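Local atomic coordinates of aminoacyl-tRNA synthetase (Cryptosporidium parvum, PDB entry 5F9Z), a protein that probably charges tRNA(Pro) with proline at the expense of ATP, as a class II prolyl-tRNA synthetase, and is bound here to the inhibitor halofuginone and an ATP analogue. Residues 151-156 and 166-171; 225-230 and 239-244. All coordinates share one frame; numbering follows the deposited sequence.

Contact 1: residues 151-156 and 166-171; sequences SIVRWE and TREFLW. With ANP (phosphoaminophosphonic acid-adenylate ester), chain D; HFG (7-bromo-6-chloro-3-{3-[(2R,3S)-3-hydroxypiperidin-2-yl]-2-oxopropyl}quinazolin-4(3H)-one), chain E.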
loop_
_atom_site.group_PDB
_atom_site.type_symbol
_atom_site.label_atom_id
_atom_site.label_comp_id
_atom_site.label_asym_id
_atom_site.label_seq_id
_atom_site.Cartn_x
_atom_site.Cartn_y
_atom_site.Cartn_z
ATOM N N SER A 151 2.777 -15.284 -4.047
ATOM C CA SER A 151 1.344 -15.054 -3.990
ATOM C C SER A 151 0.747 -15.792 -2.798
ATOM O O SER A 151 1.291 -16.785 -2.310
ATOM C CB SER A 151 0.662 -15.507 -5.281
ATOM O OG SER A 151 0.625 -16.920 -5.366
ATOM N N ILE A 152 -0.387 -15.284 -2.326
ATOM C CA ILE A 152 -1.116 -15.873 -1.214
ATOM C C ILE A 152 -2.561 -16.068 -1.645
ATOM O O ILE A 152 -3.133 -15.210 -2.327
ATOM C CB ILE A 152 -1.038 -14.990 0.049
ATOM C CG1 ILE A 152 0.408 -14.866 0.528
ATOM C CG2 ILE A 152 -1.918 -15.549 1.153
ATOM C CD1 ILE A 152 0.989 -16.156 1.063
ATOM N N VAL A 153 -3.146 -17.196 -1.258
ATOM C CA VAL A 153 -4.548 -17.487 -1.528
ATOM C C VAL A 153 -5.277 -17.588 -0.198
ATOM O O VAL A 153 -4.940 -18.433 0.642
ATOM C CB VAL A 153 -4.723 -18.774 -2.348
ATOM C CG1 VAL A 153 -6.200 -19.095 -2.501
ATOM C CG2 VAL A 153 -4.062 -18.627 -3.709
ATOM N N ARG A 154 -6.265 -16.718 -0.003
ATOM C CA ARG A 154 -7.161 -16.778 1.143
ATOM C C ARG A 154 -8.577 -16.568 0.639
ATOM O O ARG A 154 -8.854 -15.569 -0.032
ATOM C CB ARG A 154 -6.818 -15.714 2.193
ATOM C CG ARG A 154 -5.427 -15.823 2.788
ATOM C CD ARG A 154 -5.178 -14.681 3.759
ATOM N NE ARG A 154 -3.817 -14.683 4.285
ATOM C CZ ARG A 154 -3.334 -13.757 5.105
ATOM N NH1 ARG A 154 -4.102 -12.749 5.497
ATOM N NH2 ARG A 154 -2.082 -13.836 5.535
ATOM N N TRP A 155 -9.472 -17.505 0.953
ATOM C CA TRP A 155 -10.863 -17.389 0.521
ATOM C C TRP A 155 -11.554 -16.368 1.419
ATOM O O TRP A 155 -12.207 -16.694 2.414
ATOM C CB TRP A 155 -11.556 -18.744 0.542
ATOM C CG TRP A 155 -12.287 -19.026 -0.734
ATOM C CD1 TRP A 155 -13.630 -19.213 -0.889
ATOM C CD2 TRP A 155 -11.714 -19.123 -2.043
ATOM N NE1 TRP A 155 -13.927 -19.438 -2.212
ATOM C CE2 TRP A 155 -12.768 -19.385 -2.942
ATOM C CE3 TRP A 155 -10.412 -19.021 -2.542
ATOM C CZ2 TRP A 155 -12.559 -19.546 -4.310
ATOM C CZ3 TRP A 155 -10.207 -19.180 -3.900
ATOM C CH2 TRP A 155 -11.275 -19.438 -4.768
ATOM N N GLU A 156 -11.390 -15.098 1.050
ATOM C CA GLU A 156 -11.955 -14.002 1.824
ATOM C C GLU A 156 -13.475 -14.081 1.836
ATOM O O GLU A 156 -14.112 -14.228 0.789
ATOM C CB GLU A 156 -11.504 -12.662 1.240
ATOM C CG GLU A 156 -9.996 -12.456 1.222
ATOM C CD GLU A 156 -9.425 -12.192 2.602
ATOM O OE1 GLU A 156 -10.191 -11.767 3.493
ATOM O OE2 GLU A 156 -8.211 -12.411 2.797
ATOM N N THR A 166 -8.110 -9.060 -1.992
ATOM C CA THR A 166 -8.252 -9.997 -3.094
ATOM C C THR A 166 -8.005 -11.416 -2.599
ATOM O O THR A 166 -7.210 -11.641 -1.681
ATOM C CB THR A 166 -7.284 -9.665 -4.236
ATOM O OG1 THR A 166 -5.935 -9.861 -3.794
ATOM C CG2 THR A 166 -7.455 -8.219 -4.671
ATOM N N ARG A 167 -8.698 -12.376 -3.217
ATOM C CA ARG A 167 -8.559 -13.767 -2.797
ATOM C C ARG A 167 -7.191 -14.330 -3.158
ATOM O O ARG A 167 -6.683 -15.214 -2.461
ATOM C CB ARG A 167 -9.679 -14.613 -3.394
ATOM C CG ARG A 167 -11.023 -14.350 -2.737
ATOM C CD ARG A 167 -12.084 -15.332 -3.189
ATOM N NE ARG A 167 -13.230 -15.331 -2.285
ATOM C CZ ARG A 167 -14.342 -16.028 -2.487
ATOM N NH1 ARG A 167 -14.467 -16.782 -3.571
ATOM N NH2 ARG A 167 -15.333 -15.969 -1.607
ATOM N N GLU A 168 -6.585 -13.843 -4.236
ATOM C CA GLU A 168 -5.162 -14.025 -4.479
ATOM C C GLU A 168 -4.507 -12.655 -4.533
ATOM O O GLU A 168 -4.931 -11.790 -5.306
ATOM C CB GLU A 168 -4.873 -14.784 -5.777
ATOM C CG GLU A 168 -3.384 -15.085 -5.939
ATOM C CD GLU A 168 -2.992 -15.472 -7.351
ATOM O OE1 GLU A 168 -3.853 -15.406 -8.251
ATOM O OE2 GLU A 168 -1.816 -15.840 -7.558
ATOM N N PHE A 169 -3.486 -12.458 -3.705
ATOM C CA PHE A 169 -2.706 -11.235 -3.723
ATOM C C PHE A 169 -1.226 -11.579 -3.711
ATOM O O PHE A 169 -0.817 -12.624 -3.199
ATOM C CB PHE A 169 -3.045 -10.316 -2.535
ATOM C CG PHE A 169 -2.906 -10.972 -1.188
ATOM C CD1 PHE A 169 -1.697 -10.954 -0.512
ATOM C CD2 PHE A 169 -3.993 -11.582 -0.585
ATOM C CE1 PHE A 169 -1.570 -11.546 0.732
ATOM C CE2 PHE A 169 -3.874 -12.176 0.659
ATOM C CZ PHE A 169 -2.662 -12.156 1.318
ATOM N N LEU A 170 -0.432 -10.697 -4.306
ATOM C CA LEU A 170 1.014 -10.788 -4.214
ATOM C C LEU A 170 1.468 -10.064 -2.959
ATOM O O LEU A 170 0.933 -9.006 -2.612
ATOM C CB LEU A 170 1.679 -10.173 -5.446
ATOM C CG LEU A 170 1.246 -10.748 -6.794
ATOM C CD1 LEU A 170 2.027 -10.096 -7.922
ATOM C CD2 LEU A 170 1.427 -12.256 -6.807
ATOM N N TRP A 171 2.444 -10.639 -2.265
ATOM C CA TRP A 171 2.914 -10.005 -1.049
ATOM C C TRP A 171 4.375 -10.348 -0.810
ATOM O O TRP A 171 4.987 -11.142 -1.528
ATOM C CB TRP A 171 2.041 -10.387 0.160
ATOM C CG TRP A 171 2.397 -11.644 0.938
ATOM C CD1 TRP A 171 3.201 -12.681 0.545
ATOM C CD2 TRP A 171 1.931 -11.982 2.252
ATOM N NE1 TRP A 171 3.270 -13.630 1.536
ATOM C CE2 TRP A 171 2.498 -13.225 2.592
ATOM C CE3 TRP A 171 1.091 -11.349 3.174
ATOM C CZ2 TRP A 171 2.249 -13.850 3.813
ATOM C CZ3 TRP A 171 0.847 -11.970 4.385
ATOM C CH2 TRP A 171 1.424 -13.207 4.693
HETATM P PG ANP D . -7.474 -8.649 7.842
HETATM O O1G ANP D . -8.368 -8.928 9.008
HETATM O O2G ANP D . -7.963 -7.335 7.121
HETATM O O3G ANP D . -7.543 -9.851 6.818
HETATM P PB ANP D . -4.923 -9.783 8.189
HETATM O O1B ANP D . -4.437 -10.296 9.575
HETATM O O2B ANP D . -5.683 -10.868 7.499
HETATM N N3B ANP D . -5.887 -8.423 8.394
HETATM P PA ANP D . -2.291 -10.089 7.457
HETATM O O1A ANP D . -2.435 -11.560 7.404
HETATM O O2A ANP D . -1.644 -9.566 8.742
HETATM O O3A ANP D . -3.699 -9.366 7.318
HETATM O "O5'" ANP D . -1.473 -9.638 6.176
HETATM C "C5'" ANP D . -0.519 -8.555 6.227
HETATM C "C4'" ANP D . -1.099 -7.356 5.519
HETATM O "O4'" ANP D . -1.593 -7.760 4.230
HETATM C "C3'" ANP D . -2.289 -6.702 6.209
HETATM O "O3'" ANP D . -1.850 -5.739 7.159
HETATM C "C2'" ANP D . -3.036 -6.046 5.043
HETATM O "O2'" ANP D . -2.552 -4.733 4.785
HETATM C "C1'" ANP D . -2.715 -6.976 3.865
HETATM N N9 ANP D . -3.799 -7.882 3.496
HETATM C C8 ANP D . -4.490 -8.727 4.325
HETATM N N7 ANP D . -5.411 -9.437 3.718
HETATM C C5 ANP D . -5.313 -9.035 2.394
HETATM C C6 ANP D . -6.017 -9.416 1.234
HETATM N N6 ANP D . -6.997 -10.322 1.222
HETATM N N1 ANP D . -5.672 -8.822 0.068
HETATM C C2 ANP D . -4.692 -7.914 0.074
HETATM N N3 ANP D . -3.961 -7.477 1.103
HETATM C C4 ANP D . -4.323 -8.081 2.242
HETATM O "O4'" HFG E . -0.305 -13.956 8.360
HETATM C C21 HFG E . -0.455 -13.495 9.454
HETATM C "C3'" HFG E . 0.746 -12.914 10.234
HETATM C "C2'" HFG E . 1.951 -12.602 9.345
HETATM N "N1'" HFG E . 2.378 -13.749 8.663
HETATM C "C6'" HFG E . 3.165 -13.415 7.514
HETATM C "C5'" HFG E . 3.707 -11.984 7.570
HETATM C "C4'" HFG E . 2.657 -11.009 7.633
HETATM C C39 HFG E . 1.546 -11.484 8.361
HETATM O "O7'" HFG E . 0.928 -10.347 9.160
HETATM C "C1'" HFG E . -1.950 -13.468 10.138
HETATM N N3 HFG E . -2.874 -14.420 9.386
HETATM C C4 HFG E . -2.674 -15.791 9.481
HETATM O O11 HFG E . -1.757 -16.239 10.172
HETATM C C10 HFG E . -3.501 -16.643 8.809
HETATM C C5 HFG E . -3.327 -18.072 8.885
HETATM C C2 HFG E . -3.855 -13.942 8.652
HETATM N N1 HFG E . -4.686 -14.748 7.974
HETATM C C9 HFG E . -4.519 -16.102 8.047
HETATM C C8 HFG E . -5.388 -16.948 7.341
HETATM C C7 HFG E . -5.212 -18.351 7.418
HETATM BR BR1 HFG E . -6.425 -19.525 6.430
HETATM C C6 HFG E . -4.178 -18.900 8.192
HETATM CL CL1 HFG E . -3.967 -20.648 8.284
#

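Contact 2: residues 225-230 and 239-244; sequences KSIEGF and QAATSH. With ANP (phosphoaminophosphonic acid-adenylate ester), chain D; HFG (7-bromo-6-chloro-3-{3-[(2R,3S)-3-hydroxypiperidin-2-yl]-2-oxopropyl}quinazolin-4(3H)-one), chain E.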
loop_
_atom_site.group_PDB
_atom_site.type_symbol
_atom_site.label_atom_id
_atom_site.label_comp_id
_atom_site.label_asym_id
_atom_site.label_seq_id
_atom_site.Cartn_x
_atom_site.Cartn_y
_atom_site.Cartn_z
ATOM N N LYS A 225 2.812 -4.176 15.570
ATOM C CA LYS A 225 2.854 -2.794 15.124
ATOM C C LYS A 225 2.421 -2.723 13.665
ATOM O O LYS A 225 2.600 -3.674 12.900
ATOM C CB LYS A 225 4.254 -2.206 15.299
ATOM C CG LYS A 225 4.729 -2.201 16.743
ATOM C CD LYS A 225 6.038 -1.453 16.906
ATOM C CE LYS A 225 6.426 -1.353 18.372
ATOM N NZ LYS A 225 7.678 -0.568 18.568
ATOM N N SER A 226 1.837 -1.591 13.286
ATOM C CA SER A 226 1.275 -1.460 11.952
ATOM C C SER A 226 1.319 -0.005 11.512
ATOM O O SER A 226 1.595 0.902 12.301
ATOM C CB SER A 226 -0.164 -1.981 11.899
ATOM O OG SER A 226 -1.030 -1.131 12.630
ATOM N N ILE A 227 1.047 0.198 10.227
ATOM C CA ILE A 227 0.800 1.517 9.658
ATOM C C ILE A 227 -0.633 1.520 9.148
ATOM O O ILE A 227 -1.019 0.649 8.357
ATOM C CB ILE A 227 1.794 1.861 8.538
ATOM C CG1 ILE A 227 2.021 0.659 7.620
ATOM C CG2 ILE A 227 3.115 2.327 9.121
ATOM C CD1 ILE A 227 2.855 0.980 6.398
ATOM N N GLU A 228 -1.426 2.478 9.613
ATOM C CA GLU A 228 -2.838 2.557 9.268
ATOM C C GLU A 228 -3.058 3.653 8.234
ATOM O O GLU A 228 -2.647 4.800 8.438
ATOM C CB GLU A 228 -3.691 2.829 10.508
ATOM C CG GLU A 228 -3.614 1.752 11.581
ATOM C CD GLU A 228 -4.132 0.407 11.107
ATOM O OE1 GLU A 228 -3.364 -0.575 11.144
ATOM O OE2 GLU A 228 -5.308 0.334 10.692
ATOM N N GLY A 229 -3.699 3.291 7.122
ATOM C CA GLY A 229 -4.147 4.252 6.141
ATOM C C GLY A 229 -5.618 4.590 6.330
ATOM O O GLY A 229 -6.309 4.048 7.189
ATOM N N PHE A 230 -6.095 5.510 5.496
ATOM C CA PHE A 230 -7.478 5.951 5.590
ATOM C C PHE A 230 -7.941 6.484 4.243
ATOM O O PHE A 230 -7.215 7.227 3.577
ATOM C CB PHE A 230 -7.645 7.025 6.672
ATOM C CG PHE A 230 -9.072 7.421 6.917
ATOM C CD1 PHE A 230 -9.940 6.563 7.570
ATOM C CD2 PHE A 230 -9.544 8.654 6.502
ATOM C CE1 PHE A 230 -11.254 6.924 7.800
ATOM C CE2 PHE A 230 -10.857 9.022 6.730
ATOM C CZ PHE A 230 -11.712 8.156 7.380
ATOM N N GLN A 239 -5.455 -1.075 6.972
ATOM C CA GLN A 239 -4.137 -1.411 7.498
ATOM C C GLN A 239 -3.153 -1.527 6.341
ATOM O O GLN A 239 -3.278 -2.416 5.493
ATOM C CB GLN A 239 -4.198 -2.704 8.305
ATOM C CG GLN A 239 -2.884 -3.058 8.983
ATOM C CD GLN A 239 -3.051 -4.108 10.062
ATOM O OE1 GLN A 239 -4.171 -4.477 10.418
ATOM N NE2 GLN A 239 -1.936 -4.593 10.592
ATOM N N ALA A 240 -2.177 -0.619 6.305
ATOM C CA ALA A 240 -1.271 -0.532 5.167
ATOM C C ALA A 240 -0.238 -1.653 5.178
ATOM O O ALA A 240 0.106 -2.193 4.122
ATOM C CB ALA A 240 -0.587 0.835 5.161
ATOM N N ALA A 241 0.265 -2.007 6.356
ATOM C CA ALA A 241 1.223 -3.095 6.513
ATOM C C ALA A 241 1.237 -3.491 7.983
ATOM O O ALA A 241 0.521 -2.911 8.805
ATOM C CB ALA A 241 2.614 -2.693 6.018
ATOM N N THR A 242 2.060 -4.483 8.315
ATOM C CA THR A 242 2.112 -4.971 9.684
ATOM C C THR A 242 3.486 -5.557 9.974
ATOM O O THR A 242 4.158 -6.084 9.083
ATOM C CB THR A 242 1.022 -6.017 9.950
ATOM O OG1 THR A 242 1.084 -6.439 11.317
ATOM C CG2 THR A 242 1.207 -7.217 9.047
ATOM N N SER A 243 3.894 -5.452 11.237
ATOM C CA SER A 243 5.176 -5.969 11.702
ATOM C C SER A 243 4.979 -6.502 13.111
ATOM O O SER A 243 4.605 -5.747 14.013
ATOM C CB SER A 243 6.254 -4.881 11.676
ATOM O OG SER A 243 7.523 -5.409 12.014
ATOM N N HIS A 244 5.224 -7.796 13.299
ATOM C CA HIS A 244 4.904 -8.481 14.543
ATOM C C HIS A 244 6.164 -8.774 15.345
ATOM O O HIS A 244 7.185 -9.188 14.789
ATOM C CB HIS A 244 4.171 -9.800 14.275
ATOM C CG HIS A 244 3.029 -9.676 13.316
ATOM N ND1 HIS A 244 1.809 -9.146 13.675
ATOM C CD2 HIS A 244 2.919 -10.027 12.013
ATOM C CE1 HIS A 244 0.998 -9.171 12.632
ATOM N NE2 HIS A 244 1.647 -9.700 11.611
HETATM P PG ANP D . -7.474 -8.649 7.842
HETATM O O1G ANP D . -8.368 -8.928 9.008
HETATM O O2G ANP D . -7.963 -7.335 7.121
HETATM O O3G ANP D . -7.543 -9.851 6.818
HETATM P PB ANP D . -4.923 -9.783 8.189
HETATM O O1B ANP D . -4.437 -10.296 9.575
HETATM O O2B ANP D . -5.683 -10.868 7.499
HETATM N N3B ANP D . -5.887 -8.423 8.394
HETATM P PA ANP D . -2.291 -10.089 7.457
HETATM O O1A ANP D . -2.435 -11.560 7.404
HETATM O O2A ANP D . -1.644 -9.566 8.742
HETATM O O3A ANP D . -3.699 -9.366 7.318
HETATM O "O5'" ANP D . -1.473 -9.638 6.176
HETATM C "C5'" ANP D . -0.519 -8.555 6.227
HETATM C "C4'" ANP D . -1.099 -7.356 5.519
HETATM O "O4'" ANP D . -1.593 -7.760 4.230
HETATM C "C3'" ANP D . -2.289 -6.702 6.209
HETATM O "O3'" ANP D . -1.850 -5.739 7.159
HETATM C "C2'" ANP D . -3.036 -6.046 5.043
HETATM O "O2'" ANP D . -2.552 -4.733 4.785
HETATM C "C1'" ANP D . -2.715 -6.976 3.865
HETATM N N9 ANP D . -3.799 -7.882 3.496
HETATM C C8 ANP D . -4.490 -8.727 4.325
HETATM N N7 ANP D . -5.411 -9.437 3.718
HETATM C C5 ANP D . -5.313 -9.035 2.394
HETATM C C6 ANP D . -6.017 -9.416 1.234
HETATM N N6 ANP D . -6.997 -10.322 1.222
HETATM N N1 ANP D . -5.672 -8.822 0.068
HETATM C C2 ANP D . -4.692 -7.914 0.074
HETATM N N3 ANP D . -3.961 -7.477 1.103
HETATM C C4 ANP D . -4.323 -8.081 2.242
HETATM O "O4'" HFG E . -0.305 -13.956 8.360
HETATM C C21 HFG E . -0.455 -13.495 9.454
HETATM C "C3'" HFG E . 0.746 -12.914 10.234
HETATM C "C2'" HFG E . 1.951 -12.602 9.345
HETATM N "N1'" HFG E . 2.378 -13.749 8.663
HETATM C "C6'" HFG E . 3.165 -13.415 7.514
HETATM C "C5'" HFG E . 3.707 -11.984 7.570
HETATM C "C4'" HFG E . 2.657 -11.009 7.633
HETATM C C39 HFG E . 1.546 -11.484 8.361
HETATM O "O7'" HFG E . 0.928 -10.347 9.160
HETATM C "C1'" HFG E . -1.950 -13.468 10.138
HETATM N N3 HFG E . -2.874 -14.420 9.386
HETATM C C4 HFG E . -2.674 -15.791 9.481
HETATM O O11 HFG E . -1.757 -16.239 10.172
HETATM C C10 HFG E . -3.501 -16.643 8.809
HETATM C C5 HFG E . -3.327 -18.072 8.885
HETATM C C2 HFG E . -3.855 -13.942 8.652
HETATM N N1 HFG E . -4.686 -14.748 7.974
HETATM C C9 HFG E . -4.519 -16.102 8.047
HETATM C C8 HFG E . -5.388 -16.948 7.341
HETATM C C7 HFG E . -5.212 -18.351 7.418
HETATM BR BR1 HFG E . -6.425 -19.525 6.430
HETATM C C6 HFG E . -4.178 -18.900 8.192
HETATM CL CL1 HFG E . -3.967 -20.648 8.284
#

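Contact 1: residues 151-156 and 166-171
S151 opens the antiparallel pairing of 151-156 with 166-171 opposite L170, whose CD2 lies against S151 CB on the face shared with V153 and E168. I152 and F169 form the hydrogen-bonded pair: I152 N reaches F169 O at 2.8 Å, nearly along the C=O axis, and F169 N returns to I152 O. On the other face the I152 side chain serves two aromatic rings. Its CB sits over the F169 ring in a CH-pi contact, while I152 CG1, anti to the carbonyl carbon (chi1 -63°), stands 3.3 Å from the W171 five-membered ring centroid. Beyond V153, R154 N binds R167 O at 2.9 Å. The R154 chain runs extended from CG to NE, and its guanidinium is sandwiched between N1 of halofuginone (HFG) over one face and F169 CZ over the other, with the F169 ring almost perpendicular (87°). R154 NH1 and NH2 both grip ANP O1A, at 2.8 and 3.0 Å, and P122 O takes NE, so the group's rotation is fixed. W155 starts away from 166-171, but its indole returns to lie against the R167 guanidinium in a cation-pi stack, R167 CZ 3.6 Å from the W155 five-membered ring centroid. The same guanidinium is tied in its own plane by R167 NH2 to E156 O (3.2 Å). The E156 chain, bent at chi2, brings OE2 to ANP N6 in a weak bond, while OE1 is held by R165. T166 completes the adenine reading, its N donating to ANP N1 and its O accepting from N6, and F169 supports one face of the base. Arginine on the alpha-phosphate, just past the end of one strand, and phenylalanine against adenine on the antiparallel partner strand fit motif 2 of the class II aminoacyl-tRNA synthetases.

Contact 2: residues 225-230 and 239-244
Q239 carries its side chain on the same face as S226 and E228, with CG anti to the backbone N (chi1 -175°) and the chain extended. Q239 CG lies 3.3 Å from E228 OE1, the amide plane turned 60° from the carboxylate, and Q239 NE2 rests against S226 CB. E228 OE1 is already engaged: S226 OG donates to it at 2.8 Å on the anti lone pair, and K212 forms a salt bridge with it, giving this buried oxygen two polar partners. On the nucleotide side Q239 O accepts the ribose hydroxyl ANP O2' at 2.5 Å and also binds R278. A240 N donates to I227 O at 2.7 Å, nearly along the C=O axis. Here the register slips by one residue, a beta bulge, and A240 CB comes against I227 CG1. A241 resumes the pairing with a weak bond from I227 N to A241 O, its CB meeting I227 CD1, both residues also touching Y195 of helix 181-202. T242, opposite S226, places CG2 in the crowded position between N and the carbonyl carbon, near ANP C5' and 3.1 Å from HFG O7'. Next come K225 N to S243 O and S243 N to K225 O, both 2.8 Å, in the carbonyl planes. The H244 side chain takes no part in the pairing with 225-230; ND1 is bonded to T224 OG1, just before that segment, and at the ring edge H244 NE2 donates to HFG O7' at 2.6 Å (166° at the hydrogen). The whole is a bulged beta hairpin of the class II synthetase catalytic domain; its second strand lines the pocket for the ribose and the inhibitor's piperidine.

From the N terminus, strand 144-153 leads into contact 1, which closes a short loop between 156 and 166. The chain then runs on through strand 168-178 and helix 181-202 before contact 2 joins 225-230 to 239-244 as a hairpin. The two are in series, neither enclosing the other, with centres about 18 Å apart and nearest atoms about 7 Å apart. Strand 265-276 connects them, pairing with both 168-178 and 236-247. ANP and halofuginone bridge the remaining separation: contact 1 holds adenine and alpha-phosphate, contact 2 the ribose; both contacts reach the piperidine end of the inhibitor, and contact 1 also reaches the quinazolinone through R154.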